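Local atomic coordinates of myosin regulatory light chain, striated adductor muscle (Argopecten irradians, PDB entry 1WDC), a protein that serves as the calcium-binding regulatory light chain of molluscan muscle myosin, responsible for calcium-dependent binding and calcium-dependent Mg-ATPase activity. Residues 84-89 and 143-148. Residues are numbered along the deposited sequence; the frame is centred on the assembly and turned at random.
Sequences DSEETI and KFTAMI
Lys143 lies beside this contact between helix 141-149 and the first turn of helix 86-94, and does not touch the 84-89 segment. Its NZ lies 5.2 Å from Glu86 OE2, too far for a salt bridge, though its positive charge may slightly favour the ionised carboxylate. Thr145 is the buried centre, with its CA 6.4 Å from that of Glu86. Its chi1 of -60° sets OG1 beside the backbone N, which leaves the methyl CG2 anti to N and pointing into the corner between Glu86 and Ile89. There CG2 lies 3.3 Å from Glu86 CG, a tight fit, with the two side chains crossing obliquely. On its other flank the same methyl meets Ile89 CB at 3.8 Å, and these two side chains run past each other in opposite directions. The hydroxyl OG1 turns back to its own helix and bonds to the carbonyl of Tyr141. The two helices are the first and last of the C-terminal EF-hand half of the light chain, so the contact joins the two ends of this lobe, far from the magnesium site in the N-terminal half. Ala146 receives the extended Glu86 chain, whose CG is anti to the backbone N (chi1 -156°). Glu86 OE2 rests 3.3 Å from Ala146 CA and 3.4 Å from its CB. Ala146 N is also near, but the angle is too poor for a hydrogen bond. The other oxygen, OE1, is bonded to Ser151 OG, just beyond the end of helix 141-149. An alanine in place of Glu86 would lose that bond and the CG packing, and would probably loosen the hold on the segment around Ser151. Ile148 closes the contact one turn after Thr145. Its CG2 lies 4.3 Å from Ile89 CD1, a looser apolar touch, and an aromatic side chain of another protein's chain packs on Ile148 as well.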
loop_
_atom_site.group_PDB
_atom_site.type_symbol
_atom_site.label_atom_id
_atom_site.label_comp_id
_atom_site.label_asym_id
_atom_site.label_seq_id
_atom_site.Cartn_x
_atom_site.Cartn_y
_atom_site.Cartn_z
ATOM N N ASP B 84 16.175 -2.732 4.949
ATOM C CA ASP B 84 16.169 -2.971 3.511
ATOM C C ASP B 84 17.199 -2.126 2.795
ATOM O O ASP B 84 17.558 -1.068 3.283
ATOM C CB ASP B 84 14.775 -2.697 2.969
ATOM C CG ASP B 84 13.807 -3.822 3.291
ATOM O OD1 ASP B 84 13.904 -4.874 2.609
ATOM O OD2 ASP B 84 13.007 -3.700 4.254
ATOM N N SER B 85 17.719 -2.609 1.671
ATOM C CA SER B 85 18.614 -1.800 0.865
ATOM C C SER B 85 17.944 -0.537 0.328
ATOM O O SER B 85 16.728 -0.434 0.334
ATOM C CB SER B 85 19.121 -2.608 -0.299
ATOM O OG SER B 85 18.025 -3.050 -1.064
ATOM N N GLU B 86 18.745 0.376 -0.221
ATOM C CA GLU B 86 18.240 1.660 -0.681
ATOM C C GLU B 86 17.398 1.478 -1.923
ATOM O O GLU B 86 16.368 2.144 -2.110
ATOM C CB GLU B 86 19.386 2.604 -0.997
ATOM C CG GLU B 86 18.987 4.067 -0.912
ATOM C CD GLU B 86 20.106 5.030 -1.299
ATOM O OE1 GLU B 86 21.287 4.634 -1.220
ATOM O OE2 GLU B 86 19.811 6.210 -1.598
ATOM N N GLU B 87 17.802 0.513 -2.732
ATOM C CA GLU B 87 17.069 0.192 -3.940
ATOM C C GLU B 87 15.682 -0.372 -3.630
ATOM O O GLU B 87 14.691 0.061 -4.217
ATOM C CB GLU B 87 17.865 -0.803 -4.776
ATOM C CG GLU B 87 17.174 -1.199 -6.072
ATOM C CD GLU B 87 17.897 -2.325 -6.781
ATOM O OE1 GLU B 87 18.023 -3.431 -6.190
ATOM O OE2 GLU B 87 18.361 -2.086 -7.919
ATOM N N THR B 88 15.617 -1.264 -2.642
ATOM C CA THR B 88 14.350 -1.823 -2.186
ATOM C C THR B 88 13.388 -0.744 -1.686
ATOM O O THR B 88 12.201 -0.784 -1.989
ATOM C CB THR B 88 14.551 -2.846 -1.052
ATOM O OG1 THR B 88 15.298 -3.955 -1.544
ATOM C CG2 THR B 88 13.209 -3.362 -0.543
ATOM N N ILE B 89 13.910 0.184 -0.895
ATOM C CA ILE B 89 13.117 1.278 -0.332
ATOM C C ILE B 89 12.695 2.291 -1.401
ATOM O O ILE B 89 11.542 2.685 -1.456
ATOM C CB ILE B 89 13.881 2.030 0.809
ATOM C CG1 ILE B 89 14.358 1.045 1.898
ATOM C CG2 ILE B 89 12.957 3.106 1.441
ATOM C CD1 ILE B 89 15.346 1.646 2.914
ATOM N N LYS B 143 15.495 11.313 -2.338
ATOM C CA LYS B 143 16.426 11.953 -1.432
ATOM C C LYS B 143 16.170 11.522 -0.046
ATOM O O LYS B 143 17.079 11.500 0.754
ATOM C CB LYS B 143 16.316 13.469 -1.477
ATOM C CG LYS B 143 17.524 14.132 -2.122
ATOM C CD LYS B 143 18.778 13.188 -2.116
ATOM C CE LYS B 143 18.942 12.401 -3.446
ATOM N NZ LYS B 143 19.762 11.131 -3.327
ATOM N N PHE B 144 14.896 11.436 0.292
ATOM C CA PHE B 144 14.495 10.912 1.578
ATOM C C PHE B 144 15.057 9.489 1.825
ATOM O O PHE B 144 15.454 9.154 2.940
ATOM C CB PHE B 144 12.978 10.896 1.668
ATOM C CG PHE B 144 12.464 10.333 2.956
ATOM C CD1 PHE B 144 12.372 11.130 4.086
ATOM C CD2 PHE B 144 12.048 9.003 3.038
ATOM C CE1 PHE B 144 11.860 10.609 5.277
ATOM C CE2 PHE B 144 11.544 8.489 4.216
ATOM C CZ PHE B 144 11.446 9.286 5.333
ATOM N N THR B 145 15.033 8.635 0.811
ATOM C CA THR B 145 15.580 7.294 0.957
ATOM C C THR B 145 17.082 7.316 1.267
ATOM O O THR B 145 17.512 6.641 2.199
ATOM C CB THR B 145 15.312 6.455 -0.302
ATOM O OG1 THR B 145 13.894 6.350 -0.515
ATOM C CG2 THR B 145 15.903 5.077 -0.151
ATOM N N ALA B 146 17.866 8.090 0.508
ATOM C CA ALA B 146 19.267 8.340 0.831
ATOM C C ALA B 146 19.480 8.837 2.281
ATOM O O ALA B 146 20.232 8.237 3.033
ATOM C CB ALA B 146 19.841 9.324 -0.152
ATOM N N MET B 147 18.708 9.838 2.696
ATOM C CA MET B 147 18.691 10.337 4.066
ATOM C C MET B 147 18.408 9.248 5.081
ATOM O O MET B 147 18.953 9.262 6.177
ATOM C CB MET B 147 17.632 11.430 4.225
ATOM C CG MET B 147 17.063 11.553 5.639
ATOM S SD MET B 147 16.291 13.164 5.993
ATOM C CE MET B 147 14.702 12.633 6.509
ATOM N N ILE B 148 17.413 8.423 4.783
ATOM C CA ILE B 148 17.000 7.317 5.651
ATOM C C ILE B 148 17.992 6.133 5.662
ATOM O O ILE B 148 18.052 5.385 6.634
ATOM C CB ILE B 148 15.580 6.878 5.256
ATOM C CG1 ILE B 148 14.610 7.399 6.282
ATOM C CG2 ILE B 148 15.431 5.366 5.088
ATOM C CD1 ILE B 148 13.425 6.493 6.392
#